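Putative type VI secretion protein (Escherichia coli, PDB 6SKI) probably hydrolyses phospholipids as a toxic effector of the type VI secretion system, carried by the VgrG spike, to which it is bound here. Local coordinates at residues 426-430 against 463-467; 279-283 against 423-427. One frame throughout, in Å; residues are numbered along the deposited sequence.

Interaction 1: 426-430 against 463-467; sequences DAAQE and KAVRL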
ATOM      1  N   ASP A 426       1.929 -10.948  14.667  1.00 45.63           N
ATOM      2  CA  ASP A 426       1.916 -10.941  16.124  1.00 45.63           C
ATOM      3  C   ASP A 426       1.163  -9.732  16.656  1.00 45.63           C
ATOM      4  O   ASP A 426       0.354  -9.854  17.584  1.00 45.63           O
ATOM      5  CB  ASP A 426       3.348 -10.963  16.653  1.00 45.63           C
ATOM      6  CG  ASP A 426       3.412 -11.160  18.150  1.00 45.63           C
ATOM      7  OD1 ASP A 426       2.600 -11.943  18.683  1.00 45.63           O
ATOM      8  OD2 ASP A 426       4.276 -10.533  18.795  1.00 45.63           O
ATOM      9  N   ALA A 427       1.399  -8.559  16.066  1.00 44.56           N
ATOM     10  CA  ALA A 427       0.698  -7.358  16.509  1.00 44.56           C
ATOM     11  C   ALA A 427      -0.806  -7.491  16.309  1.00 44.56           C
ATOM     12  O   ALA A 427      -1.598  -7.191  17.212  1.00 44.56           O
ATOM     13  CB  ALA A 427       1.230  -6.140  15.761  1.00 44.56           C
ATOM     14  N   ALA A 428      -1.219  -7.954  15.128  1.00 43.41           N
ATOM     15  CA  ALA A 428      -2.641  -8.079  14.842  1.00 43.41           C
ATOM     16  C   ALA A 428      -3.296  -9.123  15.734  1.00 43.41           C
ATOM     17  O   ALA A 428      -4.405  -8.912  16.234  1.00 43.41           O
ATOM     18  CB  ALA A 428      -2.848  -8.416  13.369  1.00 43.41           C
ATOM     19  N   GLN A 429      -2.624 -10.254  15.953  1.00 45.70           N
ATOM     20  CA  GLN A 429      -3.170 -11.285  16.824  1.00 45.70           C
ATOM     21  C   GLN A 429      -3.279 -10.802  18.261  1.00 45.70           C
ATOM     22  O   GLN A 429      -4.188 -11.218  18.986  1.00 45.70           O
ATOM     23  CB  GLN A 429      -2.306 -12.540  16.737  1.00 45.70           C
ATOM     24  CG  GLN A 429      -2.594 -13.386  15.513  1.00 45.70           C
ATOM     25  CD  GLN A 429      -1.458 -14.326  15.172  1.00 45.70           C
ATOM     26  OE1 GLN A 429      -0.486 -14.438  15.916  1.00 45.70           O
ATOM     27  NE2 GLN A 429      -1.573 -15.005  14.038  1.00 45.70           N
ATOM     28  N   GLU A 430      -2.363  -9.934  18.696  1.00 47.04           N
ATOM     29  CA  GLU A 430      -2.542  -9.287  19.990  1.00 47.04           C
ATOM     30  C   GLU A 430      -3.772  -8.392  19.984  1.00 47.04           C
ATOM     31  O   GLU A 430      -4.516  -8.343  20.970  1.00 47.04           O
ATOM     32  CB  GLU A 430      -1.305  -8.477  20.362  1.00 47.04           C
ATOM     33  CG  GLU A 430      -0.254  -9.252  21.124  1.00 47.04           C
ATOM     34  CD  GLU A 430       0.907  -8.378  21.544  1.00 47.04           C
ATOM     35  OE1 GLU A 430       2.018  -8.912  21.733  1.00 47.04           O
ATOM     36  OE2 GLU A 430       0.710  -7.153  21.678  1.00 47.04           O
ATOM     37  N   LYS A 463       6.762  -6.692  20.451  1.00 48.30           N
ATOM     38  CA  LYS A 463       6.094  -6.703  21.744  1.00 48.30           C
ATOM     39  C   LYS A 463       6.587  -5.552  22.602  1.00 48.30           C
ATOM     40  O   LYS A 463       5.788  -4.843  23.226  1.00 48.30           O
ATOM     41  CB  LYS A 463       6.330  -8.037  22.448  1.00 48.30           C
ATOM     42  CG  LYS A 463       5.718  -9.222  21.733  1.00 48.30           C
ATOM     43  CD  LYS A 463       6.044 -10.521  22.441  1.00 48.30           C
ATOM     44  CE  LYS A 463       5.504 -11.715  21.674  1.00 48.30           C
ATOM     45  NZ  LYS A 463       4.041 -11.611  21.421  1.00 48.30           N
ATOM     46  N   ALA A 464       7.897  -5.299  22.577  1.00 50.35           N
ATOM     47  CA  ALA A 464       8.450  -4.238  23.404  1.00 50.35           C
ATOM     48  C   ALA A 464       7.864  -2.889  23.018  1.00 50.35           C
ATOM     49  O   ALA A 464       7.520  -2.082  23.888  1.00 50.35           O
ATOM     50  CB  ALA A 464       9.972  -4.222  23.292  1.00 50.35           C
ATOM     51  N   VAL A 465       7.733  -2.622  21.718  1.00 49.29           N
ATOM     52  CA  VAL A 465       7.167  -1.339  21.317  1.00 49.29           C
ATOM     53  C   VAL A 465       5.668  -1.322  21.576  1.00 49.29           C
ATOM     54  O   VAL A 465       5.071  -0.260  21.784  1.00 49.29           O
ATOM     55  CB  VAL A 465       7.520  -1.015  19.853  1.00 49.29           C
ATOM     56  CG1 VAL A 465       8.965  -1.373  19.576  1.00 49.29           C
ATOM     57  CG2 VAL A 465       6.596  -1.717  18.890  1.00 49.29           C
ATOM     58  N   ARG A 466       5.033  -2.497  21.573  1.00 48.25           N
ATOM     59  CA  ARG A 466       3.600  -2.550  21.841  1.00 48.25           C
ATOM     60  C   ARG A 466       3.317  -2.436  23.332  1.00 48.25           C
ATOM     61  O   ARG A 466       2.300  -1.861  23.735  1.00 48.25           O
ATOM     62  CB  ARG A 466       3.006  -3.825  21.256  1.00 48.25           C
ATOM     63  CG  ARG A 466       2.888  -3.769  19.746  1.00 48.25           C
ATOM     64  CD  ARG A 466       1.978  -4.845  19.203  1.00 48.25           C
ATOM     65  NE  ARG A 466       2.300  -6.154  19.751  1.00 48.25           N
ATOM     66  CZ  ARG A 466       3.102  -7.026  19.155  1.00 48.25           C
ATOM     67  NH1 ARG A 466       3.666  -6.721  17.996  1.00 48.25           N
ATOM     68  NH2 ARG A 466       3.345  -8.199  19.716  1.00 48.25           N
ATOM     69  N   LEU A 467       4.205  -2.968  24.165  1.00 51.20           N
ATOM     70  CA  LEU A 467       4.109  -2.826  25.610  1.00 51.20           C
ATOM     71  C   LEU A 467       4.620  -1.481  26.098  1.00 51.20           C
ATOM     72  O   LEU A 467       4.700  -1.269  27.311  1.00 51.20           O
ATOM     73  CB  LEU A 467       4.888  -3.947  26.300  1.00 51.20           C
ATOM     74  CG  LEU A 467       4.222  -5.318  26.369  1.00 51.20           C
ATOM     75  CD1 LEU A 467       4.991  -6.230  27.308  1.00 51.20           C
ATOM     76  CD2 LEU A 467       2.782  -5.183  26.817  1.00 51.20           C
TER
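Two helices of the chain meet here side by side: 426-430 is a turn near the C-terminal end of helix 416-431, and 463-466 is the last turn of helix 452-466, with Leu467 already in the loop beyond. The backbones stay well apart, the nearest CA atoms being those of Ala427 and Lys463 at 7.5 Å, so long side chains bridge the gap in a four-residue salt-bridge network. Asp426 and Glu430, one turn apart (Glu430 N bonds Asp426 O at 2.9 Å), supply the acids; Lys463 and Arg466, three residues apart, supply the bases. Each acid meets both bases. Arg466 NH2 donates to Asp426 OD2 at 2.7 Å and to Glu430 OE1 at 2.5 Å, while Lys463 NZ bonds Asp426 OD2 at 2.8 Å and reaches Glu430 OE1 only weakly at 3.4 Å. The CA-to-CB bond of Lys463 points sideways, yet its chain, trans at chi2 and chi3 and turned at chi4 (m), carries NZ across to the acids. The Arg466 guanidinium lies with one face over Ala427 CA and Asp426 O, and it also makes a cation-pi contact with Phe280 of the sheet beneath. The network thus clamps two helices at the surface of what is probably an alpha/beta-hydrolase domain. A second prong completes the arginine-glutamate pair: Arg466 NE donates to Glu430 OE2 at 2.7 Å.

Interaction 2: 279-283 against 423-427; sequences VFQIT and VMLDA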
ATOM      1  N   VAL A 279      -3.054   0.145  17.081  1.00 42.90           N
ATOM      2  CA  VAL A 279      -2.367   0.566  15.867  1.00 42.90           C
ATOM      3  C   VAL A 279      -0.919   0.116  15.971  1.00 42.90           C
ATOM      4  O   VAL A 279      -0.293   0.272  17.025  1.00 42.90           O
ATOM      5  CB  VAL A 279      -2.447   2.089  15.655  1.00 42.90           C
ATOM      6  CG1 VAL A 279      -1.701   2.495  14.400  1.00 42.90           C
ATOM      7  CG2 VAL A 279      -3.891   2.544  15.583  1.00 42.90           C
ATOM      8  N   PHE A 280      -0.394  -0.457  14.892  1.00 43.88           N
ATOM      9  CA  PHE A 280       0.996  -0.885  14.842  1.00 43.88           C
ATOM     10  C   PHE A 280       1.582  -0.538  13.486  1.00 43.88           C
ATOM     11  O   PHE A 280       0.980  -0.840  12.453  1.00 43.88           O
ATOM     12  CB  PHE A 280       1.125  -2.387  15.089  1.00 43.88           C
ATOM     13  CG  PHE A 280       2.541  -2.866  15.187  1.00 43.88           C
ATOM     14  CD1 PHE A 280       3.338  -2.496  16.251  1.00 43.88           C
ATOM     15  CD2 PHE A 280       3.080  -3.677  14.207  1.00 43.88           C
ATOM     16  CE1 PHE A 280       4.636  -2.935  16.339  1.00 43.88           C
ATOM     17  CE2 PHE A 280       4.375  -4.119  14.297  1.00 43.88           C
ATOM     18  CZ  PHE A 280       5.155  -3.745  15.362  1.00 43.88           C
ATOM     19  N   GLN A 281       2.747   0.101  13.487  1.00 44.18           N
ATOM     20  CA  GLN A 281       3.501   0.341  12.270  1.00 44.18           C
ATOM     21  C   GLN A 281       4.884  -0.274  12.374  1.00 44.18           C
ATOM     22  O   GLN A 281       5.545  -0.172  13.411  1.00 44.18           O
ATOM     23  CB  GLN A 281       3.651   1.826  11.961  1.00 44.18           C
ATOM     24  CG  GLN A 281       4.085   2.067  10.533  1.00 44.18           C
ATOM     25  CD  GLN A 281       4.121   3.523  10.157  1.00 44.18           C
ATOM     26  OE1 GLN A 281       4.461   4.376  10.968  1.00 44.18           O
ATOM     27  NE2 GLN A 281       3.786   3.814   8.913  1.00 44.18           N
ATOM     28  N   ILE A 282       5.314  -0.908  11.294  1.00 43.52           N
ATOM     29  CA  ILE A 282       6.709  -1.271  11.100  1.00 43.52           C
ATOM     30  C   ILE A 282       7.327  -0.213  10.201  1.00 43.52           C
ATOM     31  O   ILE A 282       6.630   0.396   9.385  1.00 43.52           O
ATOM     32  CB  ILE A 282       6.855  -2.680  10.506  1.00 43.52           C
ATOM     33  CG1 ILE A 282       5.920  -3.648  11.224  1.00 43.52           C
ATOM     34  CG2 ILE A 282       8.277  -3.166  10.662  1.00 43.52           C
ATOM     35  CD1 ILE A 282       5.954  -5.048  10.682  1.00 43.52           C
ATOM     36  N   THR A 283       8.606   0.067  10.403  1.00 44.76           N
ATOM     37  CA  THR A 283       9.291   1.127   9.680  1.00 44.76           C
ATOM     38  C   THR A 283      10.596   0.582   9.125  1.00 44.76           C
ATOM     39  O   THR A 283      11.274  -0.211   9.783  1.00 44.76           O
ATOM     40  CB  THR A 283       9.535   2.331  10.607  1.00 44.76           C
ATOM     41  OG1 THR A 283       8.344   3.123  10.681  1.00 44.76           O
ATOM     42  CG2 THR A 283      10.688   3.193  10.120  1.00 44.76           C
ATOM     43  N   VAL A 423       6.009 -10.241  12.360  1.00 44.20           N
ATOM     44  CA  VAL A 423       5.849  -9.193  13.364  1.00 44.20           C
ATOM     45  C   VAL A 423       4.465  -8.558  13.266  1.00 44.20           C
ATOM     46  O   VAL A 423       3.788  -8.345  14.283  1.00 44.20           O
ATOM     47  CB  VAL A 423       6.963  -8.143  13.230  1.00 44.20           C
ATOM     48  CG1 VAL A 423       6.839  -7.114  14.329  1.00 44.20           C
ATOM     49  CG2 VAL A 423       8.316  -8.807  13.299  1.00 44.20           C
ATOM     50  N   MET A 424       4.015  -8.254  12.047  1.00 44.53           N
ATOM     51  CA  MET A 424       2.672  -7.696  11.893  1.00 44.53           C
ATOM     52  C   MET A 424       1.600  -8.698  12.303  1.00 44.53           C
ATOM     53  O   MET A 424       0.566  -8.313  12.858  1.00 44.53           O
ATOM     54  CB  MET A 424       2.448  -7.222  10.460  1.00 44.53           C
ATOM     55  CG  MET A 424       1.190  -6.382  10.287  1.00 44.53           C
ATOM     56  SD  MET A 424       1.145  -4.861  11.250  1.00 44.53           S
ATOM     57  CE  MET A 424       2.426  -3.908  10.462  1.00 44.53           C
ATOM     58  N   LEU A 425       1.827  -9.985  12.041  1.00 43.70           N
ATOM     59  CA  LEU A 425       0.880 -11.006  12.470  1.00 43.70           C
ATOM     60  C   LEU A 425       0.789 -11.059  13.984  1.00 43.70           C
ATOM     61  O   LEU A 425      -0.302 -11.197  14.540  1.00 43.70           O
ATOM     62  CB  LEU A 425       1.286 -12.372  11.919  1.00 43.70           C
ATOM     63  CG  LEU A 425       1.064 -12.664  10.439  1.00 43.70           C
ATOM     64  CD1 LEU A 425       1.927 -13.830  10.005  1.00 43.70           C
ATOM     65  CD2 LEU A 425      -0.387 -12.960  10.177  1.00 43.70           C
ATOM     66  N   ASP A 426       1.929 -10.948  14.667  1.00 45.63           N
ATOM     67  CA  ASP A 426       1.916 -10.941  16.124  1.00 45.63           C
ATOM     68  C   ASP A 426       1.163  -9.732  16.656  1.00 45.63           C
ATOM     69  O   ASP A 426       0.354  -9.854  17.584  1.00 45.63           O
ATOM     70  CB  ASP A 426       3.348 -10.963  16.653  1.00 45.63           C
ATOM     71  CG  ASP A 426       3.412 -11.160  18.150  1.00 45.63           C
ATOM     72  OD1 ASP A 426       2.600 -11.943  18.683  1.00 45.63           O
ATOM     73  OD2 ASP A 426       4.276 -10.533  18.795  1.00 45.63           O
ATOM     74  N   ALA A 427       1.399  -8.559  16.066  1.00 44.56           N
ATOM     75  CA  ALA A 427       0.698  -7.358  16.509  1.00 44.56           C
ATOM     76  C   ALA A 427      -0.806  -7.491  16.309  1.00 44.56           C
ATOM     77  O   ALA A 427      -1.598  -7.191  17.212  1.00 44.56           O
ATOM     78  CB  ALA A 427       1.230  -6.140  15.761  1.00 44.56           C
TER
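This is helix-on-sheet packing in a probable alpha/beta-hydrolase fold: strand 279-283, inside the central mixed sheet, runs almost antiparallel to helix segment 423-427, at 169° with the axes 9.3 Å apart at closest approach. The contact is buried and apolar. Phe280 and Ile282, two residues apart and so on the same face of the strand, point toward the helix, which answers with Val423, Met424 and Ala427. Phe280 CE2 lies 3.9 Å from Val423 CG1, and Phe280 CD2 comes within 3.5 Å of Ala427 CB, where the small alanine lets ring and helix approach closely. Ile282 CD1 packs 4.1 Å from Val423 CB, and Ile282 CG1 3.6 Å from Met424 CE. Leu304 and Leu306 of the adjoining strand 303-306 extend this apolar layer around Val423. A Met-aromatic contact adds to the packing: Met424 bends back to the strand, placing its sulfur at the rim of the ring, with Met424 SD 3.7 Å from Phe280 CD2.

In the fold
Helix 416-431 serves both contacts, which lie about 7 Å apart between centres. Interaction 2 is core: it seats the helix on strand 278-284 through apolar side chains alone. Interaction 1 lies at the surface, where the same helix is tied to helix 452-466 by charged groups. Asp426 and Ala427 belong to both segment pairs, but Asp426 takes part in interaction 1 alone, whereas Ala427 touches Arg466 as well as Phe280. Phe280 also joins the two layers: its CE1 lies 3.4 Å from Val465 CG2, and its CD1 3.7 Å from Arg466 CG. Strand and both helices thus form one continuous assembly, oily within and charged outside.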